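Local structure of DNA double-strand break repair nuclease NurA (Sulfolobus solfataricus, 2YGK) at residues 51-59 / 123-133. The protein is a manganese-dependent nuclease that works with the HerA helicase to resect DNA ends during double-strand break repair. Sequence-based numbering, arbitrary orientation.
With MN (manganese (II) ion), chain C.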
loop_
_atom_site.group_PDB
_atom_site.type_symbol
_atom_site.label_atom_id
_atom_site.label_comp_id
_atom_site.label_asym_id
_atom_site.label_seq_id
_atom_site.Cartn_x
_atom_site.Cartn_y
_atom_site.Cartn_z
ATOM N N THR A 51 24.373 29.120 -14.896
ATOM C CA THR A 51 23.295 29.581 -15.768
ATOM C C THR A 51 22.758 28.487 -16.667
ATOM O O THR A 51 23.288 28.277 -17.765
ATOM C CB THR A 51 23.767 30.679 -16.721
ATOM O OG1 THR A 51 24.282 31.779 -15.961
ATOM C CG2 THR A 51 22.596 31.146 -17.633
ATOM N N CYS A 52 21.685 27.837 -16.242
ATOM C CA CYS A 52 21.185 26.669 -16.939
ATOM C C CYS A 52 19.777 26.310 -16.411
ATOM O O CYS A 52 19.528 26.336 -15.203
ATOM C CB CYS A 52 22.184 25.525 -16.746
ATOM S SG CYS A 52 21.519 23.911 -17.062
ATOM N N LYS A 53 18.862 25.995 -17.317
ATOM C CA LYS A 53 17.450 25.964 -16.985
ATOM C C LYS A 53 16.937 24.548 -16.878
ATOM O O LYS A 53 17.134 23.735 -17.775
ATOM C CB LYS A 53 16.636 26.754 -18.014
ATOM C CG LYS A 53 16.381 28.194 -17.638
ATOM C CD LYS A 53 15.670 28.904 -18.781
ATOM C CE LYS A 53 15.159 30.302 -18.406
ATOM N NZ LYS A 53 16.341 31.217 -18.236
ATOM N N PHE A 54 16.270 24.280 -15.760
ATOM C CA PHE A 54 15.724 22.974 -15.445
ATOM C C PHE A 54 14.237 23.089 -15.354
ATOM O O PHE A 54 13.736 23.999 -14.673
ATOM C CB PHE A 54 16.230 22.505 -14.091
ATOM C CG PHE A 54 17.715 22.329 -14.034
ATOM C CD1 PHE A 54 18.293 21.120 -14.384
ATOM C CD2 PHE A 54 18.534 23.384 -13.656
ATOM C CE1 PHE A 54 19.677 20.965 -14.345
ATOM C CE2 PHE A 54 19.908 23.228 -13.597
ATOM C CZ PHE A 54 20.484 22.012 -13.957
ATOM N N VAL A 55 13.524 22.186 -16.042
ATOM C CA VAL A 55 12.090 22.024 -15.851
ATOM C C VAL A 55 11.935 20.744 -15.049
ATOM O O VAL A 55 12.324 19.673 -15.507
ATOM C CB VAL A 55 11.314 21.907 -17.199
ATOM C CG1 VAL A 55 9.819 21.586 -16.945
ATOM C CG2 VAL A 55 11.449 23.168 -18.019
ATOM N N ALA A 56 11.346 20.837 -13.867
ATOM C CA ALA A 56 11.073 19.661 -13.042
ATOM C C ALA A 56 9.571 19.314 -13.064
ATOM O O ALA A 56 8.734 20.183 -13.083
ATOM C CB ALA A 56 11.510 19.909 -11.629
ATOM N N ILE A 57 9.266 18.023 -13.049
ATOM C CA ILE A 57 7.928 17.559 -13.004
ATOM C C ILE A 57 7.828 16.568 -11.876
ATOM O O ILE A 57 8.660 15.639 -11.800
ATOM C CB ILE A 57 7.502 16.847 -14.311
ATOM C CG1 ILE A 57 7.477 17.829 -15.514
ATOM C CG2 ILE A 57 6.087 16.215 -14.162
ATOM C CD1 ILE A 57 8.646 17.661 -16.471
ATOM N N ASP A 58 6.810 16.763 -11.015
ATOM C CA ASP A 58 6.376 15.733 -10.086
ATOM C C ASP A 58 4.871 15.636 -9.990
ATOM O O ASP A 58 4.133 16.551 -10.469
ATOM C CB ASP A 58 6.937 15.993 -8.686
ATOM C CG ASP A 58 7.122 14.706 -7.891
ATOM O OD1 ASP A 58 6.523 13.682 -8.209
ATOM O OD2 ASP A 58 7.951 14.688 -6.972
ATOM N N GLY A 59 4.404 14.593 -9.293
ATOM C CA GLY A 59 2.973 14.361 -9.167
ATOM C C GLY A 59 2.528 13.878 -7.813
ATOM O O GLY A 59 3.343 13.368 -7.017
ATOM N N ASP A 123 6.112 20.999 -21.475
ATOM C CA ASP A 123 6.998 22.106 -21.130
ATOM C C ASP A 123 8.449 21.731 -21.168
ATOM O O ASP A 123 9.293 22.549 -20.827
ATOM C CB ASP A 123 6.680 22.651 -19.727
ATOM C CG ASP A 123 5.208 23.048 -19.559
ATOM O OD1 ASP A 123 4.653 23.783 -20.415
ATOM O OD2 ASP A 123 4.614 22.642 -18.548
ATOM N N GLY A 124 8.753 20.516 -21.598
ATOM C CA GLY A 124 10.144 20.049 -21.589
ATOM C C GLY A 124 11.109 20.903 -22.387
ATOM O O GLY A 124 12.224 21.172 -21.961
ATOM N N SER A 125 10.661 21.351 -23.548
ATOM C CA SER A 125 11.485 22.112 -24.464
ATOM C C SER A 125 11.782 23.507 -23.955
ATOM O O SER A 125 12.584 24.195 -24.545
ATOM C CB SER A 125 10.790 22.191 -25.803
ATOM O OG SER A 125 9.425 22.452 -25.589
ATOM N N LYS A 126 11.187 23.916 -22.846
ATOM C CA LYS A 126 11.503 25.218 -22.271
ATOM C C LYS A 126 12.786 25.242 -21.417
ATOM O O LYS A 126 13.171 26.296 -20.897
ATOM C CB LYS A 126 10.319 25.729 -21.451
ATOM C CG LYS A 126 9.036 25.676 -22.224
ATOM C CD LYS A 126 7.993 26.601 -21.678
ATOM C CE LYS A 126 6.728 26.595 -22.562
ATOM N NZ LYS A 126 5.983 25.318 -22.490
ATOM N N GLY A 127 13.464 24.109 -21.274
ATOM C CA GLY A 127 14.693 24.082 -20.477
ATOM C C GLY A 127 15.848 23.380 -21.160
ATOM O O GLY A 127 15.715 22.901 -22.281
ATOM N N ASP A 128 16.984 23.327 -20.479
ATOM C CA ASP A 128 18.139 22.624 -20.986
ATOM C C ASP A 128 18.088 21.170 -20.553
ATOM O O ASP A 128 18.594 20.287 -21.245
ATOM C CB ASP A 128 19.429 23.266 -20.454
ATOM C CG ASP A 128 19.557 24.749 -20.840
ATOM O OD1 ASP A 128 19.302 25.091 -22.021
ATOM O OD2 ASP A 128 19.894 25.574 -19.954
ATOM N N TYR A 129 17.537 20.939 -19.366
ATOM C CA TYR A 129 17.329 19.603 -18.864
ATOM C C TYR A 129 15.919 19.469 -18.282
ATOM O O TYR A 129 15.276 20.473 -17.900
ATOM C CB TYR A 129 18.320 19.302 -17.758
ATOM C CG TYR A 129 19.771 19.182 -18.151
ATOM C CD1 TYR A 129 20.312 17.940 -18.471
ATOM C CD2 TYR A 129 20.623 20.270 -18.100
ATOM C CE1 TYR A 129 21.665 17.782 -18.781
ATOM C CE2 TYR A 129 21.998 20.135 -18.421
ATOM C CZ TYR A 129 22.512 18.877 -18.761
ATOM O OH TYR A 129 23.863 18.692 -19.079
ATOM N N ILE A 130 15.447 18.229 -18.225
ATOM C CA ILE A 130 14.162 17.919 -17.620
ATOM C C ILE A 130 14.427 16.984 -16.468
ATOM O O ILE A 130 15.088 15.981 -16.636
ATOM C CB ILE A 130 13.222 17.220 -18.607
ATOM C CG1 ILE A 130 12.964 18.108 -19.813
ATOM C CG2 ILE A 130 11.865 16.891 -17.952
ATOM C CD1 ILE A 130 12.106 17.426 -20.818
ATOM N N LEU A 131 13.939 17.330 -15.289
ATOM C CA LEU A 131 14.079 16.473 -14.125
ATOM C C LEU A 131 12.749 15.818 -13.809
ATOM O O LEU A 131 11.790 16.499 -13.458
ATOM C CB LEU A 131 14.516 17.289 -12.920
ATOM C CG LEU A 131 15.664 18.232 -13.177
ATOM C CD1 LEU A 131 16.038 18.936 -11.880
ATOM C CD2 LEU A 131 16.841 17.411 -13.755
HETATM N N MSE A 132 12.701 14.499 -13.929
HETATM C CA MSE A 132 11.582 13.710 -13.456
HETATM C C MSE A 132 11.918 13.125 -12.092
HETATM O O MSE A 132 13.087 12.803 -11.819
HETATM C CB MSE A 132 11.307 12.513 -14.383
HETATM C CG MSE A 132 11.264 12.822 -15.874
HETATM SE SE MSE A 132 9.705 13.800 -16.431
HETATM C CE MSE A 132 8.326 12.672 -15.713
ATOM N N ASP A 133 10.868 12.921 -11.289
ATOM C CA ASP A 133 10.955 12.303 -9.982
ATOM C C ASP A 133 10.606 10.833 -10.086
ATOM O O ASP A 133 9.487 10.493 -10.360
ATOM C CB ASP A 133 9.976 12.970 -9.035
ATOM C CG ASP A 133 9.969 12.336 -7.674
ATOM O OD1 ASP A 133 11.026 12.237 -7.068
ATOM O OD2 ASP A 133 8.914 11.947 -7.187
HETATM MN MN MN C . 6.486 11.425 -7.392
#
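Val-55 and Leu-131 lie on strands 54-65 and 129-133, parallel neighbours inside the mixed sheet. Val-55 N donates to Tyr-129 O, Val-55 O accepts from Leu-131 N at 2.9 Å, and Leu-131 O takes the amide of Ile-57.

The buried faces are tightly packed. On one, beneath helix 104-123, Ile-57 reaches with CD1 to Ile-130 CG2 (3.6 Å) and touches the selenium of Met-132, a selenomethionine. Branched, apolar Val-55, Ile-57 and Ile-130 suit this buried face. On the other, Phe-54 lies alongside Tyr-129, the rings nearly parallel but slid apart, while its CD1 meets Tyr-129 CB at 3.8 Å and both methyls of Leu-131. Its CG stands anti to the carbonyl carbon (chi1 -62°), as in Tyr-129, which keeps the two rings side by side. An alanine in place of Phe-54 would probably open a gap between Tyr-129, Leu-131 and Leu-290 of helix 280-291.

Toward solvent the contact thins to polar bonds. Asp-128, suited to an exposed turn, receives Lys-53 N on OD2 (2.9 Å) from above its carboxylate plane, and Lys-53 O grips the amides of both Asp-128 and Tyr-129. Gly-127 fits because a CB would press on Lys-53 O and Val-55 CG2. Cys-52 SG sits at the Tyr-129 ring edge.

At the opposite end acidic Asp-58 and Asp-133 converge, Asp-58 OD1 and Asp-133 OD2 binding manganese at 2.4 and 2.5 Å. Paired carboxylates on adjacent central strands are characteristic of RNase H-like nucleases; the cation probably offsets their repulsion, consistent with metal-dependent DNA cleavage.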